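UDP-N-acetylglucosamine 2-epimerase (Methanocaldococcus jannaschii, PDB 4NES) probably catalyses the reversible epimerization at C-2 of UDP-N-acetylglucosamine to UDP-N-acetylmannosamine, the activated donor of ManNAc residues, and works as a homodimer. Local coordinates at residues Gly94-Leu100 with Asn132-Thr136; Asp112-Ala118 with Ser140-Pro146. One frame throughout, in Å; residues are numbered along the deposited sequence.

Contact 1. Residues Gly94-Leu100 with Asn132-Thr136; sequences GDTNTVL and NRVLT. With UD1 (uridine-diphosphate-N-acetylglucosamine), chain B.
Asn132 lays its carboxamide over the turn that leads from Gly94 into helix 97-108, the loop-to-helix junction after a parallel strand that, in this GT-B fold, faces the substrate cleft. At the backbone angles of Gly94 (phi 93°, psi -132°) a CB would clash with the carbonyl O of the preceding residue, which favours glycine. Asp95 (phi -149°, psi 24°) turns the chain before Thr96, the N-cap: its OG1 receives a weak capping bond of 3.4 Å from Val99 N and is also bonded to Glu12, while Leu100 N donates to Thr96 O (3.3 Å). Residues 132-136 are regular helix; the nearest CA atoms across the two segments are those of Asp95 and Arg133, 4.8 Å apart.

Asn132 takes rotamer m, which carries its ND2 to two acceptors, Asp95 O at 2.9 Å and Asn97 OD1 at 3.0 Å. Asn97, also m, points its CA-CB bond away, yet its amide end curls back to meet Asn132. Lys108 of the second subunit bonds both Asn97 OD1 and Asn132 OD1, so the polar cluster reaches the dimer interface. Arg133, extended through chi1 and chi2, forms a salt bridge from NH2 to Asp95 OD2 (2.6 Å), which lies at the edge of the guanidinium; Glu130 pairs with NH1. Farther along both helices, Leu100 CD1 packs on Leu135 CB at 3.7 Å and Val99 CG1 lies 3.7 Å from Thr136 OG1, the Thr136 hydroxyl donating to Asn132 O (2.8 Å).

The same helix start binds UD1: Asn97 N donates to O7', its N-acetyl carbonyl oxygen, at 2.9 Å.

Contact 2. Residues Asp112-Ala118 with Ser140-Pro146; sequences DVAHVEA and SSYLFAP
Strands 112-116 and 142-145 run side by side in the same direction, 5° apart with axes 4.9 Å at closest approach, and their main-chain donors and acceptors interlock in parallel register. Ala114 pairs with Tyr142 (CA-CA 4.6 Å), His115 with Leu143 (5.2 Å) and Val116 with Phe144 (5.0 Å). Val113 O accepts twice, from Ser141 N at 2.7 Å and Tyr142 N at 3.1 Å. His115 bonds to the two neighbours of its pair Leu143: its N donates to Tyr142 O (2.9 Å) and its O accepts from Phe144 N (2.9 Å). Beyond the strand, Glu117 adopts positive phi and psi (74°, 56°), so that Phe144 O receives Ala118 N at 3.0 Å and, weakly, Glu117 N at 3.0 Å. Water 1 joins the starting ends, accepting from Val113 N (3.0 Å) and bonded to Ser141 OG (2.8 Å).

Three polar side chains find their main partners outside the two segments. The His115 ring, chi1 t, is bonded at ND1 to Asp137 and at NE2 to Gly94 O; Ser140 OG is bonded to Thr136 O, and Glu117 forms a salt bridge with Lys15.

One sheet face carries Ala114, Val116, Tyr142 and Phe144: Ala114 CB meets the edge of the Phe144 ring at CE2 (3.8 Å), and helix 353-363 packs on Phe144. Leu143 and His115 are on the other; Ala118 CB, just past the strand, touches Leu143 CB (3.7 Å), and both side chains contact Asp137 of helix 128-138. That helix connects the two strands, making this a beta-alpha-beta crossover within the parallel sheet of a Rossmann-like domain, as in other GT-B enzymes.

In the fold
The segments of the two contacts alternate along the chain, and helix 128-138, which supplies 132-136 to contact 1, is the connection between the paired strands of contact 2. Their centres lie 11 Å apart. His115 is the main joint: its NE2 is 2.7 Å from Gly94 O, a probable hydrogen bond, while its ring packs against Arg133 and Thr136. Gly94 N also lies 3.0 Å from Val116 O, carrying the sheet pairing to the start of contact 1. Contact 1 touches UD1 directly, with the Thr96 side chain about 8 Å from that of His207, the probable active-site residue, and that of Asp95 about 5 Å from UDP; in contact 2, the Glu117 side chain is about 9 Å from UD1 and about 7 Å from UDP.

Contact 1. Residues Gly94-Leu100 with Asn132-Thr136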
# COMPACT_ATOMS: atom_id res chain seq x y z
N GLY A 94 1.84 2.00 -14.23
CA GLY A 94 0.87 0.91 -14.24
C GLY A 94 0.59 0.26 -12.89
O GLY A 94 0.33 0.93 -11.88
N ASP A 95 0.61 -1.07 -12.89
CA ASP A 95 0.01 -1.79 -11.78
C ASP A 95 0.66 -3.14 -11.43
O ASP A 95 0.02 -4.01 -10.82
CB ASP A 95 -1.48 -1.99 -12.08
CG ASP A 95 -1.72 -2.67 -13.40
OD1 ASP A 95 -0.79 -3.32 -13.92
OD2 ASP A 95 -2.83 -2.54 -13.95
N THR A 96 1.92 -3.31 -11.77
CA THR A 96 2.62 -4.56 -11.46
C THR A 96 3.19 -4.49 -10.05
O THR A 96 3.18 -3.43 -9.41
CB THR A 96 3.76 -4.80 -12.45
OG1 THR A 96 4.75 -3.78 -12.28
CG2 THR A 96 3.24 -4.76 -13.89
N ASN A 97 3.70 -5.61 -9.55
CA ASN A 97 4.35 -5.61 -8.24
C ASN A 97 5.55 -4.66 -8.20
O ASN A 97 5.83 -4.06 -7.17
CB ASN A 97 4.76 -7.01 -7.81
CG ASN A 97 3.59 -7.85 -7.37
OD1 ASN A 97 2.47 -7.36 -7.21
ND2 ASN A 97 3.84 -9.14 -7.15
N THR A 98 6.24 -4.51 -9.33
CA THR A 98 7.34 -3.57 -9.43
C THR A 98 6.89 -2.15 -9.14
O THR A 98 7.57 -1.40 -8.43
CB THR A 98 7.98 -3.64 -10.82
OG1 THR A 98 8.71 -4.88 -10.94
CG2 THR A 98 8.93 -2.47 -11.03
N VAL A 99 5.72 -1.77 -9.66
CA VAL A 99 5.17 -0.43 -9.45
C VAL A 99 4.91 -0.17 -7.97
O VAL A 99 5.32 0.86 -7.43
CB VAL A 99 3.86 -0.26 -10.24
CG1 VAL A 99 3.16 1.05 -9.87
CG2 VAL A 99 4.14 -0.33 -11.73
N LEU A 100 4.23 -1.11 -7.32
CA LEU A 100 3.93 -0.95 -5.91
C LEU A 100 5.20 -0.87 -5.08
O LEU A 100 5.33 -0.01 -4.22
CB LEU A 100 3.05 -2.10 -5.41
CG LEU A 100 2.78 -2.06 -3.91
CD1 LEU A 100 1.99 -0.82 -3.54
CD2 LEU A 100 2.04 -3.33 -3.45
N ASN A 132 -2.44 -3.15 -6.42
CA ASN A 132 -1.22 -2.41 -6.70
C ASN A 132 -1.52 -0.98 -7.13
O ASN A 132 -0.88 -0.03 -6.68
CB ASN A 132 -0.40 -3.10 -7.78
CG ASN A 132 0.25 -4.38 -7.30
OD1 ASN A 132 0.41 -4.58 -6.09
ND2 ASN A 132 0.63 -5.25 -8.24
N ARG A 133 -2.50 -0.83 -8.01
CA ARG A 133 -2.79 0.49 -8.55
C ARG A 133 -3.44 1.40 -7.52
O ARG A 133 -3.09 2.57 -7.43
CB ARG A 133 -3.66 0.37 -9.79
CG ARG A 133 -3.61 1.59 -10.71
CD ARG A 133 -4.58 1.47 -11.88
NE ARG A 133 -4.50 0.17 -12.55
CZ ARG A 133 -5.35 -0.83 -12.33
NH1 ARG A 133 -6.36 -0.67 -11.48
NH2 ARG A 133 -5.21 -1.99 -12.96
N VAL A 134 -4.38 0.87 -6.74
CA VAL A 134 -5.04 1.66 -5.70
C VAL A 134 -4.01 2.13 -4.67
O VAL A 134 -3.96 3.32 -4.35
CB VAL A 134 -6.17 0.87 -5.01
CG1 VAL A 134 -6.68 1.62 -3.77
CG2 VAL A 134 -7.32 0.61 -5.97
N LEU A 135 -3.18 1.22 -4.18
CA LEU A 135 -2.20 1.59 -3.17
C LEU A 135 -1.21 2.62 -3.71
O LEU A 135 -0.91 3.62 -3.06
CB LEU A 135 -1.46 0.35 -2.67
CG LEU A 135 -2.34 -0.66 -1.93
CD1 LEU A 135 -1.48 -1.76 -1.35
CD2 LEU A 135 -3.16 0.00 -0.84
N THR A 136 -0.72 2.39 -4.93
CA THR A 136 0.22 3.31 -5.54
C THR A 136 -0.39 4.69 -5.70
O THR A 136 0.27 5.71 -5.42
CB THR A 136 0.70 2.78 -6.90
OG1 THR A 136 1.42 1.56 -6.70
CG2 THR A 136 1.61 3.78 -7.57
C1' UD1 B . 3.00 -9.61 -14.49
C2' UD1 B . 2.09 -8.62 -13.83
C3' UD1 B . 0.92 -8.35 -14.64
C4' UD1 B . 1.24 -7.96 -16.02
C5' UD1 B . 2.21 -8.93 -16.63
C6' UD1 B . 2.72 -8.48 -17.95
C7' UD1 B . 2.17 -8.70 -11.27
C8' UD1 B . 1.61 -9.32 -10.02
N2' UD1 B . 1.63 -9.15 -12.52
O1' UD1 B . 2.33 -10.82 -14.61
O3' UD1 B . 0.13 -7.32 -14.01
O4' UD1 B . 0.06 -7.90 -16.81
O5' UD1 B . 3.35 -9.10 -15.80
O6' UD1 B . 3.01 -9.49 -18.84
O7' UD1 B . 3.07 -7.85 -11.21
N1 UD1 B . 7.81 -15.86 -16.50
C2 UD1 B . 8.79 -16.24 -17.32
N3 UD1 B . 9.64 -15.35 -17.82
C4 UD1 B . 9.54 -14.05 -17.50
C5 UD1 B . 8.52 -13.62 -16.66
C6 UD1 B . 7.64 -14.56 -16.16
O2 UD1 B . 8.92 -17.41 -17.62
O4 UD1 B . 10.42 -13.15 -18.03
C1B UD1 B . 6.84 -16.84 -15.95
C2B UD1 B . 7.29 -17.52 -14.72
O2' UD1 B . 6.82 -18.85 -14.72
C3B UD1 B . 6.64 -16.76 -13.67
C4B UD1 B . 5.33 -16.44 -14.29
O4B UD1 B . 5.59 -16.21 -15.66
O3B UD1 B . 6.51 -17.45 -12.45
C5B UD1 B . 4.70 -15.23 -13.70
O5B UD1 B . 5.52 -14.08 -13.66
PA UD1 B . 5.09 -12.83 -12.85
O1A UD1 B . 4.94 -13.22 -11.41
O2A UD1 B . 6.11 -11.76 -13.06
O3A UD1 B . 3.67 -12.40 -13.33
PB UD1 B . 3.10 -12.18 -14.80
O1B UD1 B . 2.07 -13.24 -15.05
O2B UD1 B . 4.21 -12.07 -15.81

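Contact 2. Residues Asp112-Ala118 with Ser140-Pro146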
# COMPACT_ATOMS: atom_id res chain seq x y z
N ASP A 112 9.27 12.04 -4.00
CA ASP A 112 8.02 12.16 -4.76
C ASP A 112 7.84 11.03 -5.76
O ASP A 112 8.77 10.69 -6.51
CB ASP A 112 7.97 13.50 -5.51
CG ASP A 112 7.76 14.69 -4.59
OD1 ASP A 112 7.56 14.51 -3.37
OD2 ASP A 112 7.79 15.83 -5.11
N VAL A 113 6.64 10.46 -5.78
CA VAL A 113 6.30 9.40 -6.72
C VAL A 113 5.39 9.93 -7.82
O VAL A 113 4.36 10.57 -7.55
CB VAL A 113 5.59 8.24 -6.00
CG1 VAL A 113 5.10 7.20 -7.00
CG2 VAL A 113 6.52 7.62 -4.96
N ALA A 114 5.79 9.69 -9.07
CA ALA A 114 4.95 10.02 -10.21
C ALA A 114 4.40 8.73 -10.81
O ALA A 114 5.17 7.88 -11.25
CB ALA A 114 5.75 10.78 -11.25
N HIS A 115 3.09 8.59 -10.81
CA HIS A 115 2.43 7.38 -11.28
C HIS A 115 1.82 7.60 -12.65
O HIS A 115 0.85 8.36 -12.79
CB HIS A 115 1.35 6.93 -10.29
CG HIS A 115 0.79 5.58 -10.59
ND1 HIS A 115 -0.45 5.18 -10.14
CD2 HIS A 115 1.30 4.53 -11.28
CE1 HIS A 115 -0.69 3.95 -10.55
NE2 HIS A 115 0.36 3.53 -11.25
N VAL A 116 2.38 6.92 -13.64
CA VAL A 116 1.90 6.98 -15.00
C VAL A 116 0.81 5.93 -15.16
O VAL A 116 1.01 4.78 -14.77
CB VAL A 116 3.05 6.73 -15.98
CG1 VAL A 116 2.57 6.76 -17.44
CG2 VAL A 116 4.17 7.75 -15.77
N GLU A 117 -0.34 6.34 -15.69
CA GLU A 117 -1.54 5.50 -15.83
C GLU A 117 -2.20 5.30 -14.47
O GLU A 117 -2.43 4.18 -14.00
CB GLU A 117 -1.25 4.18 -16.55
CG GLU A 117 -2.48 3.51 -17.13
CD GLU A 117 -2.18 2.15 -17.71
OE1 GLU A 117 -1.99 1.18 -16.94
OE2 GLU A 117 -2.12 2.05 -18.95
N ALA A 118 -2.52 6.43 -13.84
CA ALA A 118 -3.13 6.49 -12.52
C ALA A 118 -4.65 6.50 -12.63
O ALA A 118 -5.21 7.03 -13.56
CB ALA A 118 -2.64 7.75 -11.82
N SER A 140 1.09 8.59 -4.33
CA SER A 140 1.70 9.33 -5.44
C SER A 140 1.58 10.83 -5.26
O SER A 140 0.58 11.33 -4.76
CB SER A 140 1.03 8.94 -6.75
OG SER A 140 1.35 7.62 -7.11
N SER A 141 2.61 11.55 -5.69
CA SER A 141 2.59 13.01 -5.69
C SER A 141 2.09 13.58 -7.02
O SER A 141 1.54 14.68 -7.06
CB SER A 141 3.98 13.55 -5.38
OG SER A 141 4.31 13.29 -4.03
N TYR A 142 2.28 12.83 -8.10
CA TYR A 142 1.75 13.18 -9.41
C TYR A 142 0.98 11.98 -9.91
O TYR A 142 1.52 10.86 -9.95
CB TYR A 142 2.86 13.51 -10.40
CG TYR A 142 3.77 14.64 -10.00
CD1 TYR A 142 4.85 14.41 -9.16
CD2 TYR A 142 3.57 15.93 -10.48
CE1 TYR A 142 5.69 15.43 -8.79
CE2 TYR A 142 4.42 16.96 -10.11
CZ TYR A 142 5.48 16.70 -9.27
OH TYR A 142 6.33 17.71 -8.90
N LEU A 143 -0.27 12.19 -10.32
CA LEU A 143 -1.12 11.12 -10.81
C LEU A 143 -1.47 11.44 -12.25
O LEU A 143 -2.26 12.35 -12.51
CB LEU A 143 -2.37 10.98 -9.96
CG LEU A 143 -2.00 10.47 -8.57
CD1 LEU A 143 -1.95 11.58 -7.54
CD2 LEU A 143 -2.92 9.36 -8.11
N PHE A 144 -0.84 10.72 -13.17
CA PHE A 144 -1.04 10.97 -14.58
C PHE A 144 -2.15 10.06 -15.09
O PHE A 144 -1.91 8.91 -15.44
CB PHE A 144 0.28 10.78 -15.34
CG PHE A 144 1.33 11.76 -14.93
CD1 PHE A 144 1.14 13.11 -15.19
CD2 PHE A 144 2.47 11.36 -14.26
CE1 PHE A 144 2.10 14.05 -14.82
CE2 PHE A 144 3.43 12.29 -13.88
CZ PHE A 144 3.24 13.63 -14.16
N ALA A 145 -3.36 10.60 -15.10
CA ALA A 145 -4.56 9.86 -15.45
C ALA A 145 -4.77 9.87 -16.96
O ALA A 145 -4.51 10.87 -17.63
CB ALA A 145 -5.77 10.46 -14.74
N PRO A 146 -5.21 8.74 -17.52
CA PRO A 146 -5.35 8.73 -18.99
C PRO A 146 -6.65 9.38 -19.46
O PRO A 146 -6.71 9.85 -20.60
CB PRO A 146 -5.34 7.24 -19.33
CG PRO A 146 -5.89 6.59 -18.09
CD PRO A 146 -5.33 7.39 -16.95
O HOH W 1 4.76 10.62 -3.48